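Long-range contacts in ricin B lectin (Clostridium thermocellum, PDB 3VSF), which is an exo-beta-1,3-galactanase, probably releasing sugars from beta-1,3-galactan chains with its family 43 module, and binds galactose through a ricin-type beta-trefoil module: residues A[182-188]-A[199-205]; A[296-302]-A[348-353]; A[76-81]-A[317-321]; A[426-430]-A[463-467]; A[357-363]-A[398-403]. One frame throughout, in Å; residues are numbered along the deposited sequence.

Contact 1: A[182-188]-A[199-205]; sequences YMSRDCN and FISAANE
I200 O accepts the backbone N of N188 at 2.9 Å, with the CA of C187 also close by, and N188 O takes I200 N in return. This antiparallel hydrogen-bonded pair belongs to the hairpin of strands 187-191 and 197-203, the first two strands of a four-stranded blade in the GH43 beta-propeller. Beyond the C187-S201 pair, A202 keeps bonding the incoming loop: its N reaches D186 O at 3.0 Å, and its O takes R185 N.

On the face that carries C187 and S201, the S184 loop hydroxyl shares a 3.0 Å hydrogen bond, S184 OG to S201 OG. S184 puts its hydroxyl there by turning OG away from its own N (chi1 175°), which also leaves OG in plane at the edge of the F199 ring. C187 packs its CB 3.5 Å from CZ of that ring, its sulfur lying obliquely to it. W134 meets the same phenyl from outside the hairpin.

At the far end, E205 curls back to R185 with the carboxylate and guanidinium planes 88° apart. The ion pair is long, and R185 NH2 has a firmer partner in Y143 O; D186 pairs with R119. M183 SD lies 3.3 Å from E205 OE1.

Contact 2: A[296-302]-A[348-353]; sequences QGSSGTS and ASSGII
G297, at the start of a turn that its own N closes on G300 O, comes so near G351 that their CA atoms are 3.7 Å apart. Two residues without side chains thus meet backbone to backbone. S298 follows and gives its N to S349 O at 3.0 Å, in the carbonyl plane and on a lone pair. S299 N then donates to S350 O at 2.8 Å, tilted somewhat out of plane; G300 N adds a weak bond to the same oxygen. S299 OG touches two side chains across the contact, 3.5 Å from S350 CB and 3.6 Å from I352 CD1.

At S302 the strand 301-309 has begun. Its OG, placed beside its own N by a chi1 of -61°, bonds G351 O at 2.8 Å, coming from 39° above the carbonyl plane. CB of the same serine packs 3.7 Å from I353 CG1.

The receiving side is the turn between strands 343-347 and 352-355, where G351 and I352 both face D347 in a G1 beta bulge; D347 also holds S350 OG. The hairpin end of the 288-296/301-309 blade therefore docks on the turn of a small three-stranded sheet. All donors lie in 296-302 and all acceptors are carbonyls of 348-353, so this surface joint rests on three N-H groups (one bonding weakly) and one serine hydroxyl meeting carbonyls, and on close glycine approach, without charged pairs.

Contact 3: A[76-81]-A[317-321]; sequences YRDDSN and KVNDS
V318 lays its two methyls against the guanidinium end of R77. CG2 sits over one face, 4.0 Å above the plane and offset toward the rim, while CG1 comes within 3.4 Å of R77 NH1. A bend at chi2 (72°) folds the arginine chain so that its CD also touches the valine. The charge itself is met elsewhere, NH1 by E75 and NH2 by E118, so V318 supplies an apolar cover beside a group already held by two carboxylates. From across, at about a right angle, N81 brings OD1 to 3.6 Å from V318 CG2.

The next residue, N319, points its amide at the backbone of R77, with CG 3.4 Å from R77 O. That amide stands nearly upright to the Y76 ring, their planes 82° apart. The far end of Y76 is fixed by its OH bond to E102.

Beyond R77 the chain turns sharply: D78 OD2 accepts S80 N at 2.8 Å, an Asx turn within the type I turn D78-N81. The partner is a short 3-10 piece, 318-319, in the loop between strands 301-309 and 322-330. The contact thus joins the first and last of the five four-stranded blades, the closing seam of the ring in a GH43 beta-propeller.

Contact 4: A[426-430]-A[463-467]; sequences ESKED and HCGKL
A chi2 of -120° bends the K428 chain round toward H463, whose ring is swung out to meet it by a chi1 of -155° that sets CG roughly opposite the backbone N. Crossing at about a right angle, the lysine chain climbs past the ND1-CE1 edge of the imidazole, K428 CG 3.5 Å from H463 ND1, and brings NZ over one face, offset toward the rim. From there NZ bonds H463 O at 3.0 Å, arriving 43° out of the carbonyl plane. On the opposite face of the ring is E426, its CB 4.0 Å from H463 CE1, so the imidazole is sandwiched between two side chains of the 426-430 loop. C464 extends the lysine's footing, CB lying 3.6 Å from K428 CD.

A second meeting occurs further along the loops. K466 runs extended and then kinks at its last torsion, which carries NZ to 3.7 Å from D430 OD1. This salt bridge is long, and S485 OG bonds both partners, linking the two charges. S427 OG receives E429 N at 3.2 Å in an ST turn that shapes the loop between these lysine and acid contacts, while S427 O is held by Q483.

The two loops run nearly alongside one another at the surface, and the side chain of E426 is about 3 Å from that of N444, a galactose-binding residue together with D425. This is loop-to-loop packing beside a galactose site of a ricin-type beta-trefoil.

Contact 5: A[357-363]-A[398-403]; sequences IPDTTRY and QQWYLV
Y401 meets three side chains of 357-363. I357 crosses it at about a right angle, its CG1 over one ring face toward the rim and its CG2 4.0 Å from Y401 CD1. T360 runs beside the ring in the same direction, with CG2 3.8 Å from CE1 and its carbonyl O at the ring edge, 3.3 Å from CE1. R362 also runs alongside, but its guanidinium is turned 70° to the phenol plane, and Y401 OH sits 3.2 Å above one guanidinium face, toward the rim. The edge of the guanidinium belongs to Q399: OE1 lies in its plane and accepts R362 NE in a weak bond of 3.0 Å. S395 O holds the other end of that amide.

Y363 and L402 cross at about a right angle, L402 CD1 making an off-centre CH-pi contact 4.1 Å from the centroid of the Y363 ring. W400 N bonds Y363 O at 2.9 Å; the return bond is weak. D359 OD1 takes both N and OG1 of T361, an Asx turn.

The single Y363-W400 bridge joins strands 363-367 and 400-404, the two ends of a six-stranded run, and so closes the beta-trefoil barrel; strand 409-414 pairs with the second, while L496 of strand 494-498 packs on both Y363 and L402.

How the contacts relate
Contacts 1 and 3 belong to the propeller, contacts 4 and 5 to the trefoil, and contact 2 joins the last blade to the small three-stranded sheet, its segments alternating with those of contact 3 along the chain. Contact 1 is the buried one, an ordinary hairpin within a blade; contact 3, partly buried, links different blades through side chains, with centres about 23 Å from contact 1. Contact 2, a surface joint on backbone carbonyls, leads almost directly into contact 5. In the trefoil, contact 5 closes the barrel with aromatic and aliphatic packing, whereas contact 4, about 23 Å away between centres, relies on lysines and a histidine at the solvent-facing loops beside the galactose site.

Contact 1: A[182-188]-A[199-205]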
# COMPACT_ATOMS: atom_id res chain seq x y z
N TYR A 182 15.16 -25.81 0.84
CA TYR A 182 14.59 -24.73 1.64
C TYR A 182 13.09 -24.61 1.41
O TYR A 182 12.62 -24.71 0.28
CB TYR A 182 15.27 -23.41 1.30
CG TYR A 182 16.71 -23.32 1.74
CD1 TYR A 182 17.11 -23.78 2.99
CD2 TYR A 182 17.68 -22.77 0.91
CE1 TYR A 182 18.43 -23.70 3.39
CE2 TYR A 182 19.00 -22.68 1.30
CZ TYR A 182 19.37 -23.15 2.55
OH TYR A 182 20.69 -23.07 2.94
N MET A 183 12.34 -24.38 2.48
CA MET A 183 10.91 -24.13 2.37
C MET A 183 10.68 -22.82 1.62
O MET A 183 11.49 -21.90 1.70
CB MET A 183 10.25 -24.07 3.75
CG MET A 183 10.40 -25.34 4.57
SD MET A 183 9.42 -25.33 6.08
CE MET A 183 7.76 -25.34 5.41
N SER A 184 9.58 -22.75 0.88
CA SER A 184 9.28 -21.57 0.08
C SER A 184 7.78 -21.34 -0.03
O SER A 184 7.10 -21.97 -0.83
CB SER A 184 9.89 -21.70 -1.32
OG SER A 184 9.51 -20.62 -2.15
N ARG A 185 7.26 -20.43 0.80
CA ARG A 185 5.84 -20.10 0.77
C ARG A 185 5.59 -18.74 0.11
O ARG A 185 5.79 -18.60 -1.10
CB ARG A 185 5.25 -20.13 2.18
CG ARG A 185 5.23 -21.52 2.80
CD ARG A 185 4.18 -21.63 3.90
NE ARG A 185 3.96 -23.01 4.31
CZ ARG A 185 4.48 -23.56 5.40
NH1 ARG A 185 5.25 -22.84 6.21
NH2 ARG A 185 4.22 -24.83 5.69
N ASP A 186 5.16 -17.76 0.89
CA ASP A 186 4.92 -16.42 0.36
C ASP A 186 6.16 -15.92 -0.37
O ASP A 186 7.26 -15.93 0.17
CB ASP A 186 4.54 -15.45 1.48
CG ASP A 186 3.15 -15.72 2.03
OD1 ASP A 186 2.67 -16.86 1.91
OD2 ASP A 186 2.54 -14.77 2.58
N CYS A 187 5.98 -15.49 -1.62
CA CYS A 187 7.11 -15.15 -2.47
C CYS A 187 6.89 -13.87 -3.28
O CYS A 187 5.82 -13.26 -3.22
CB CYS A 187 7.40 -16.30 -3.43
SG CYS A 187 6.04 -16.64 -4.58
N ASN A 188 7.91 -13.48 -4.03
CA ASN A 188 7.85 -12.32 -4.91
C ASN A 188 9.10 -12.23 -5.78
O ASN A 188 10.14 -12.79 -5.43
CB ASN A 188 7.68 -11.04 -4.09
CG ASN A 188 6.89 -9.98 -4.82
OD1 ASN A 188 6.90 -9.91 -6.05
ND2 ASN A 188 6.18 -9.14 -4.07
N PHE A 199 14.49 -13.92 -6.78
CA PHE A 199 13.29 -14.55 -6.24
C PHE A 199 13.39 -14.58 -4.72
O PHE A 199 14.38 -15.06 -4.17
CB PHE A 199 13.13 -15.96 -6.80
CG PHE A 199 11.97 -16.72 -6.21
CD1 PHE A 199 10.69 -16.56 -6.70
CD2 PHE A 199 12.17 -17.61 -5.16
CE1 PHE A 199 9.63 -17.26 -6.16
CE2 PHE A 199 11.11 -18.31 -4.61
CZ PHE A 199 9.84 -18.13 -5.12
N ILE A 200 12.36 -14.07 -4.05
CA ILE A 200 12.36 -14.03 -2.60
C ILE A 200 11.15 -14.78 -2.04
O ILE A 200 10.05 -14.70 -2.58
CB ILE A 200 12.36 -12.57 -2.08
CG1 ILE A 200 12.50 -12.55 -0.55
CG2 ILE A 200 11.10 -11.84 -2.52
CD1 ILE A 200 12.61 -11.15 0.02
N SER A 201 11.37 -15.53 -0.97
CA SER A 201 10.30 -16.31 -0.35
C SER A 201 10.61 -16.62 1.11
O SER A 201 11.76 -16.56 1.54
CB SER A 201 10.07 -17.61 -1.12
OG SER A 201 11.22 -18.44 -1.09
N ALA A 202 9.57 -16.94 1.87
CA ALA A 202 9.72 -17.26 3.29
C ALA A 202 10.16 -18.71 3.49
O ALA A 202 9.47 -19.64 3.08
CB ALA A 202 8.42 -16.99 4.03
N ALA A 203 11.31 -18.89 4.13
CA ALA A 203 11.84 -20.22 4.40
C ALA A 203 11.91 -20.49 5.90
O ALA A 203 11.61 -19.62 6.71
CB ALA A 203 13.21 -20.37 3.76
N ASN A 204 12.32 -21.71 6.25
CA ASN A 204 12.47 -22.09 7.65
C ASN A 204 11.19 -21.87 8.45
O ASN A 204 11.21 -21.23 9.50
CB ASN A 204 13.64 -21.34 8.29
CG ASN A 204 14.09 -21.96 9.60
OD1 ASN A 204 13.32 -22.65 10.27
ND2 ASN A 204 15.34 -21.71 9.96
N GLU A 205 10.08 -22.40 7.94
CA GLU A 205 8.78 -22.25 8.59
C GLU A 205 8.33 -20.79 8.65
O GLU A 205 7.88 -20.31 9.70
CB GLU A 205 8.80 -22.85 10.00
CG GLU A 205 8.59 -24.35 10.03
CD GLU A 205 7.23 -24.76 9.51
OE1 GLU A 205 7.18 -25.46 8.47
OE2 GLU A 205 6.21 -24.39 10.13

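Contact 2: A[296-302]-A[348-353]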
# COMPACT_ATOMS: atom_id res chain seq x y z
N GLN A 296 5.70 5.13 -13.99
CA GLN A 296 6.45 6.22 -14.59
C GLN A 296 5.64 6.98 -15.63
O GLN A 296 4.90 6.38 -16.42
CB GLN A 296 7.75 5.68 -15.21
CG GLN A 296 8.69 6.75 -15.73
CD GLN A 296 10.09 6.21 -15.96
OE1 GLN A 296 10.62 5.45 -15.15
NE2 GLN A 296 10.70 6.60 -17.08
N GLY A 297 5.76 8.31 -15.62
CA GLY A 297 5.03 9.15 -16.55
C GLY A 297 5.80 10.40 -16.94
O GLY A 297 7.02 10.47 -16.76
N SER A 298 5.09 11.39 -17.47
CA SER A 298 5.71 12.63 -17.93
C SER A 298 6.16 13.51 -16.76
O SER A 298 7.22 14.14 -16.83
CB SER A 298 4.74 13.41 -18.83
OG SER A 298 3.53 13.70 -18.15
N SER A 299 5.37 13.54 -15.70
CA SER A 299 5.68 14.35 -14.53
C SER A 299 6.83 13.74 -13.73
O SER A 299 7.76 14.44 -13.32
CB SER A 299 4.45 14.51 -13.64
OG SER A 299 3.36 15.06 -14.37
N GLY A 300 6.76 12.43 -13.50
CA GLY A 300 7.78 11.73 -12.75
C GLY A 300 7.42 10.28 -12.50
O GLY A 300 6.79 9.64 -13.34
N THR A 301 7.82 9.76 -11.35
CA THR A 301 7.53 8.37 -11.00
C THR A 301 6.79 8.26 -9.67
O THR A 301 7.23 8.81 -8.65
CB THR A 301 8.82 7.53 -10.93
OG1 THR A 301 9.44 7.50 -12.23
CG2 THR A 301 8.51 6.11 -10.49
N SER A 302 5.67 7.55 -9.68
CA SER A 302 4.90 7.30 -8.47
C SER A 302 4.77 5.80 -8.23
O SER A 302 4.30 5.07 -9.10
CB SER A 302 3.52 7.94 -8.56
OG SER A 302 3.62 9.35 -8.70
N ALA A 348 -1.80 7.45 -15.11
CA ALA A 348 -0.63 6.69 -15.53
C ALA A 348 0.23 7.45 -16.53
O ALA A 348 1.46 7.31 -16.54
CB ALA A 348 -1.04 5.34 -16.09
N SER A 349 -0.41 8.25 -17.38
CA SER A 349 0.29 9.02 -18.40
C SER A 349 1.29 9.99 -17.78
O SER A 349 2.45 10.05 -18.19
CB SER A 349 -0.70 9.77 -19.28
OG SER A 349 -1.53 10.62 -18.50
N SER A 350 0.84 10.75 -16.79
CA SER A 350 1.70 11.74 -16.14
C SER A 350 2.58 11.10 -15.07
O SER A 350 3.61 11.67 -14.68
CB SER A 350 0.85 12.86 -15.53
OG SER A 350 -0.03 12.36 -14.55
N GLY A 351 2.19 9.93 -14.59
CA GLY A 351 2.91 9.25 -13.53
C GLY A 351 2.60 9.85 -12.18
O GLY A 351 3.51 10.12 -11.38
N ILE A 352 1.32 10.07 -11.91
CA ILE A 352 0.89 10.69 -10.67
C ILE A 352 -0.18 9.86 -9.96
O ILE A 352 -1.19 9.50 -10.55
CB ILE A 352 0.33 12.11 -10.91
CG1 ILE A 352 1.42 13.03 -11.46
CG2 ILE A 352 -0.24 12.68 -9.62
CD1 ILE A 352 0.95 14.44 -11.73
N ILE A 353 0.06 9.56 -8.69
CA ILE A 353 -0.90 8.84 -7.87
C ILE A 353 -1.20 9.63 -6.59
O ILE A 353 -0.34 9.75 -5.72
CB ILE A 353 -0.40 7.43 -7.49
CG1 ILE A 353 0.09 6.69 -8.74
CG2 ILE A 353 -1.50 6.65 -6.80
CD1 ILE A 353 0.66 5.32 -8.45

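Contact 3: A[76-81]-A[317-321]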
# COMPACT_ATOMS: atom_id res chain seq x y z
N TYR A 76 -7.01 -17.35 -8.31
CA TYR A 76 -8.32 -17.45 -7.69
C TYR A 76 -8.76 -18.91 -7.56
O TYR A 76 -8.64 -19.69 -8.51
CB TYR A 76 -9.36 -16.66 -8.48
CG TYR A 76 -9.68 -17.24 -9.84
CD1 TYR A 76 -10.93 -17.77 -10.11
CD2 TYR A 76 -8.73 -17.26 -10.85
CE1 TYR A 76 -11.23 -18.30 -11.35
CE2 TYR A 76 -9.01 -17.79 -12.09
CZ TYR A 76 -10.27 -18.31 -12.34
OH TYR A 76 -10.56 -18.84 -13.57
N ARG A 77 -9.27 -19.27 -6.39
CA ARG A 77 -9.75 -20.63 -6.14
C ARG A 77 -11.08 -20.90 -6.84
O ARG A 77 -11.63 -20.02 -7.50
CB ARG A 77 -9.88 -20.88 -4.64
CG ARG A 77 -8.56 -21.14 -3.92
CD ARG A 77 -7.71 -19.88 -3.79
NE ARG A 77 -6.68 -20.04 -2.77
CZ ARG A 77 -5.80 -19.10 -2.43
NH1 ARG A 77 -5.82 -17.92 -3.03
NH2 ARG A 77 -4.90 -19.35 -1.49
N ASP A 78 -11.59 -22.12 -6.68
CA ASP A 78 -12.87 -22.52 -7.26
C ASP A 78 -13.87 -22.93 -6.18
O ASP A 78 -13.89 -22.36 -5.09
CB ASP A 78 -12.68 -23.66 -8.26
CG ASP A 78 -11.95 -24.85 -7.66
OD1 ASP A 78 -11.46 -25.70 -8.43
OD2 ASP A 78 -11.88 -24.94 -6.41
N ASP A 79 -14.70 -23.92 -6.49
CA ASP A 79 -15.68 -24.42 -5.53
C ASP A 79 -15.02 -25.22 -4.41
O ASP A 79 -15.52 -25.25 -3.28
CB ASP A 79 -16.74 -25.28 -6.23
CG ASP A 79 -17.70 -24.45 -7.07
OD1 ASP A 79 -17.85 -23.24 -6.78
OD2 ASP A 79 -18.30 -25.00 -8.01
N SER A 80 -13.91 -25.87 -4.72
CA SER A 80 -13.19 -26.67 -3.74
C SER A 80 -12.02 -25.90 -3.13
O SER A 80 -11.12 -26.49 -2.55
CB SER A 80 -12.70 -27.98 -4.36
OG SER A 80 -13.79 -28.76 -4.83
N ASN A 81 -12.05 -24.58 -3.28
CA ASN A 81 -11.00 -23.71 -2.76
C ASN A 81 -9.62 -24.15 -3.24
O ASN A 81 -8.63 -24.06 -2.50
CB ASN A 81 -11.05 -23.67 -1.23
CG ASN A 81 -10.22 -22.53 -0.65
OD1 ASN A 81 -10.07 -21.48 -1.27
ND2 ASN A 81 -9.68 -22.74 0.54
N LYS A 317 -15.21 -16.65 1.23
CA LYS A 317 -14.34 -17.42 0.34
C LYS A 317 -13.30 -16.51 -0.29
O LYS A 317 -13.54 -15.32 -0.47
CB LYS A 317 -15.16 -18.14 -0.73
CG LYS A 317 -15.95 -17.21 -1.64
CD LYS A 317 -16.85 -17.99 -2.59
CE LYS A 317 -17.69 -17.06 -3.44
NZ LYS A 317 -18.65 -17.81 -4.30
N VAL A 318 -12.15 -17.08 -0.64
CA VAL A 318 -11.05 -16.32 -1.20
C VAL A 318 -11.48 -15.43 -2.37
O VAL A 318 -11.02 -14.30 -2.50
CB VAL A 318 -9.91 -17.24 -1.67
CG1 VAL A 318 -8.80 -16.44 -2.33
CG2 VAL A 318 -9.36 -18.04 -0.49
N ASN A 319 -12.38 -15.94 -3.20
CA ASN A 319 -12.83 -15.21 -4.38
C ASN A 319 -13.62 -13.94 -4.05
O ASN A 319 -13.84 -13.09 -4.91
CB ASN A 319 -13.67 -16.12 -5.29
CG ASN A 319 -12.88 -17.31 -5.80
OD1 ASN A 319 -12.22 -17.23 -6.84
ND2 ASN A 319 -12.94 -18.42 -5.07
N ASP A 320 -14.04 -13.82 -2.79
CA ASP A 320 -14.78 -12.65 -2.34
C ASP A 320 -13.85 -11.60 -1.74
O ASP A 320 -14.31 -10.65 -1.10
CB ASP A 320 -15.86 -13.04 -1.33
CG ASP A 320 -16.98 -13.86 -1.95
OD1 ASP A 320 -17.22 -13.71 -3.17
OD2 ASP A 320 -17.61 -14.64 -1.22
N SER A 321 -12.55 -11.77 -1.95
CA SER A 321 -11.56 -10.83 -1.43
C SER A 321 -11.53 -9.54 -2.25
O SER A 321 -11.63 -9.57 -3.48
CB SER A 321 -10.17 -11.47 -1.41
OG SER A 321 -10.13 -12.57 -0.52

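Contact 4: A[426-430]-A[463-467]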
# COMPACT_ATOMS: atom_id res chain seq x y z
N GLU A 426 -2.30 10.83 18.80
CA GLU A 426 -3.64 10.51 19.27
C GLU A 426 -3.86 10.94 20.72
O GLU A 426 -4.47 10.21 21.50
CB GLU A 426 -3.92 9.01 19.12
CG GLU A 426 -4.04 8.55 17.68
CD GLU A 426 -4.36 7.07 17.57
OE1 GLU A 426 -3.65 6.26 18.19
OE2 GLU A 426 -5.33 6.72 16.86
N SER A 427 -3.36 12.12 21.06
CA SER A 427 -3.47 12.64 22.42
C SER A 427 -4.93 12.82 22.83
O SER A 427 -5.79 13.07 21.99
CB SER A 427 -2.72 13.96 22.55
OG SER A 427 -2.83 14.49 23.86
N LYS A 428 -5.19 12.68 24.13
CA LYS A 428 -6.52 12.89 24.68
C LYS A 428 -6.50 13.98 25.74
O LYS A 428 -7.48 14.19 26.45
CB LYS A 428 -7.05 11.59 25.31
CG LYS A 428 -7.42 10.50 24.32
CD LYS A 428 -8.89 10.13 24.45
CE LYS A 428 -9.20 8.81 23.78
NZ LYS A 428 -10.65 8.46 23.87
N GLU A 429 -5.37 14.68 25.83
CA GLU A 429 -5.16 15.65 26.90
C GLU A 429 -5.30 17.09 26.42
O GLU A 429 -5.14 17.38 25.24
CB GLU A 429 -3.78 15.44 27.53
CG GLU A 429 -3.51 14.01 27.96
CD GLU A 429 -4.46 13.53 29.03
OE1 GLU A 429 -4.75 14.30 29.97
OE2 GLU A 429 -4.93 12.37 28.94
N ASP A 430 -5.60 17.99 27.36
CA ASP A 430 -5.61 19.42 27.06
C ASP A 430 -4.22 19.88 26.66
O ASP A 430 -3.22 19.45 27.24
CB ASP A 430 -6.10 20.22 28.27
CG ASP A 430 -7.59 20.13 28.48
OD1 ASP A 430 -8.32 19.83 27.50
OD2 ASP A 430 -8.05 20.36 29.62
N HIS A 463 -11.83 11.48 18.55
CA HIS A 463 -11.12 10.65 19.51
C HIS A 463 -11.56 10.94 20.95
O HIS A 463 -11.90 10.02 21.69
CB HIS A 463 -9.61 10.87 19.37
CG HIS A 463 -8.79 9.71 19.84
ND1 HIS A 463 -8.00 9.77 20.97
CD2 HIS A 463 -8.62 8.47 19.34
CE1 HIS A 463 -7.39 8.62 21.15
NE2 HIS A 463 -7.75 7.80 20.17
N CYS A 464 -11.55 12.21 21.33
CA CYS A 464 -11.86 12.59 22.70
C CYS A 464 -12.97 13.64 22.79
O CYS A 464 -13.65 13.75 23.81
CB CYS A 464 -10.60 13.11 23.41
SG CYS A 464 -9.80 14.49 22.56
N GLY A 465 -13.15 14.40 21.72
CA GLY A 465 -14.22 15.38 21.66
C GLY A 465 -13.77 16.80 21.95
O GLY A 465 -14.58 17.73 21.92
N LYS A 466 -12.48 16.97 22.23
CA LYS A 466 -11.94 18.30 22.50
C LYS A 466 -11.86 19.13 21.23
O LYS A 466 -11.72 18.59 20.13
CB LYS A 466 -10.57 18.19 23.17
CG LYS A 466 -10.58 17.39 24.46
CD LYS A 466 -9.24 17.45 25.17
CE LYS A 466 -9.22 16.54 26.39
NZ LYS A 466 -10.36 16.80 27.31
N LEU A 467 -11.96 20.44 21.38
CA LEU A 467 -12.07 21.34 20.23
C LEU A 467 -10.72 21.82 19.71
O LEU A 467 -9.73 21.82 20.44
CB LEU A 467 -12.94 22.55 20.60
CG LEU A 467 -14.21 22.27 21.40
CD1 LEU A 467 -14.97 23.56 21.65
CD2 LEU A 467 -15.08 21.26 20.68

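Contact 5: A[357-363]-A[398-403]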
# COMPACT_ATOMS: atom_id res chain seq x y z
N ILE A 357 -10.39 13.90 -4.11
CA ILE A 357 -11.27 14.71 -3.28
C ILE A 357 -12.61 14.91 -3.97
O ILE A 357 -12.70 15.62 -4.97
CB ILE A 357 -10.65 16.08 -2.95
CG1 ILE A 357 -9.32 15.93 -2.21
CG2 ILE A 357 -11.62 16.92 -2.13
CD1 ILE A 357 -8.14 15.64 -3.11
N PRO A 358 -13.67 14.28 -3.43
CA PRO A 358 -15.03 14.40 -3.96
C PRO A 358 -15.48 15.86 -4.06
O PRO A 358 -16.06 16.25 -5.07
CB PRO A 358 -15.87 13.66 -2.93
CG PRO A 358 -14.94 12.66 -2.34
CD PRO A 358 -13.60 13.34 -2.29
N ASP A 359 -15.22 16.64 -3.02
CA ASP A 359 -15.62 18.04 -2.99
C ASP A 359 -14.40 18.96 -2.98
O ASP A 359 -13.78 19.17 -1.94
CB ASP A 359 -16.50 18.31 -1.77
CG ASP A 359 -17.28 19.61 -1.88
OD1 ASP A 359 -16.82 20.52 -2.60
OD2 ASP A 359 -18.35 19.72 -1.25
N THR A 360 -14.07 19.51 -4.14
CA THR A 360 -12.85 20.31 -4.30
C THR A 360 -12.97 21.70 -3.68
O THR A 360 -12.02 22.48 -3.71
CB THR A 360 -12.48 20.45 -5.80
OG1 THR A 360 -12.55 19.17 -6.43
CG2 THR A 360 -11.07 21.01 -5.95
N THR A 361 -14.13 22.00 -3.10
CA THR A 361 -14.35 23.31 -2.48
C THR A 361 -13.26 23.63 -1.46
O THR A 361 -13.04 22.87 -0.51
CB THR A 361 -15.73 23.38 -1.79
OG1 THR A 361 -16.76 23.18 -2.76
CG2 THR A 361 -15.92 24.74 -1.14
N ARG A 362 -12.59 24.76 -1.65
CA ARG A 362 -11.53 25.20 -0.75
C ARG A 362 -12.09 26.06 0.37
O ARG A 362 -13.07 26.78 0.19
CB ARG A 362 -10.47 25.98 -1.53
CG ARG A 362 -9.67 25.14 -2.51
CD ARG A 362 -9.02 26.01 -3.57
NE ARG A 362 -7.67 25.56 -3.92
CZ ARG A 362 -7.41 24.63 -4.84
NH1 ARG A 362 -8.40 24.05 -5.51
NH2 ARG A 362 -6.15 24.29 -5.10
N TYR A 363 -11.47 25.98 1.55
CA TYR A 363 -11.95 26.73 2.71
C TYR A 363 -10.83 27.41 3.49
O TYR A 363 -9.66 27.02 3.40
CB TYR A 363 -12.72 25.81 3.65
CG TYR A 363 -14.02 25.27 3.10
CD1 TYR A 363 -15.17 26.05 3.09
CD2 TYR A 363 -14.10 23.98 2.60
CE1 TYR A 363 -16.36 25.57 2.59
CE2 TYR A 363 -15.29 23.48 2.10
CZ TYR A 363 -16.42 24.28 2.09
OH TYR A 363 -17.60 23.79 1.59
N GLN A 398 -3.09 27.94 3.74
CA GLN A 398 -4.25 28.35 4.53
C GLN A 398 -5.56 27.90 3.89
O GLN A 398 -6.64 28.35 4.28
CB GLN A 398 -4.25 29.87 4.72
CG GLN A 398 -3.01 30.39 5.43
CD GLN A 398 -3.03 31.90 5.58
OE1 GLN A 398 -3.82 32.59 4.93
NE2 GLN A 398 -2.16 32.42 6.44
N GLN A 399 -5.47 27.00 2.92
CA GLN A 399 -6.66 26.48 2.24
C GLN A 399 -6.85 25.01 2.57
O GLN A 399 -5.89 24.24 2.60
CB GLN A 399 -6.54 26.69 0.73
CG GLN A 399 -6.18 28.12 0.34
CD GLN A 399 -6.13 28.32 -1.16
OE1 GLN A 399 -6.87 27.70 -1.91
NE2 GLN A 399 -5.24 29.21 -1.60
N TRP A 400 -8.10 24.61 2.82
CA TRP A 400 -8.38 23.26 3.30
C TRP A 400 -9.59 22.62 2.62
O TRP A 400 -10.62 23.27 2.42
CB TRP A 400 -8.60 23.28 4.82
CG TRP A 400 -7.46 23.90 5.58
CD1 TRP A 400 -7.22 25.23 5.76
CD2 TRP A 400 -6.41 23.20 6.27
NE1 TRP A 400 -6.09 25.41 6.52
CE2 TRP A 400 -5.57 24.18 6.84
CE3 TRP A 400 -6.10 21.85 6.45
CZ2 TRP A 400 -4.44 23.85 7.58
CZ3 TRP A 400 -4.98 21.53 7.19
CH2 TRP A 400 -4.16 22.52 7.74
N TYR A 401 -9.46 21.35 2.27
CA TYR A 401 -10.57 20.57 1.74
C TYR A 401 -11.35 19.95 2.90
O TYR A 401 -10.84 19.83 4.01
CB TYR A 401 -10.08 19.45 0.83
CG TYR A 401 -9.35 19.91 -0.41
CD1 TYR A 401 -10.03 20.55 -1.44
CD2 TYR A 401 -7.99 19.68 -0.56
CE1 TYR A 401 -9.36 20.96 -2.58
CE2 TYR A 401 -7.32 20.09 -1.70
CZ TYR A 401 -8.01 20.73 -2.70
OH TYR A 401 -7.34 21.14 -3.84
N LEU A 402 -12.59 19.55 2.62
CA LEU A 402 -13.39 18.85 3.62
C LEU A 402 -13.96 17.55 3.04
O LEU A 402 -14.88 17.57 2.23
CB LEU A 402 -14.52 19.74 4.13
CG LEU A 402 -14.11 20.97 4.95
CD1 LEU A 402 -15.34 21.74 5.40
CD2 LEU A 402 -13.26 20.57 6.14
N VAL A 403 -13.40 16.43 3.47
CA VAL A 403 -13.79 15.12 2.96
C VAL A 403 -14.64 14.34 3.96
O VAL A 403 -14.15 13.90 4.99
CB VAL A 403 -12.56 14.27 2.58
CG1 VAL A 403 -13.00 12.93 2.03
CG2 VAL A 403 -11.69 15.01 1.58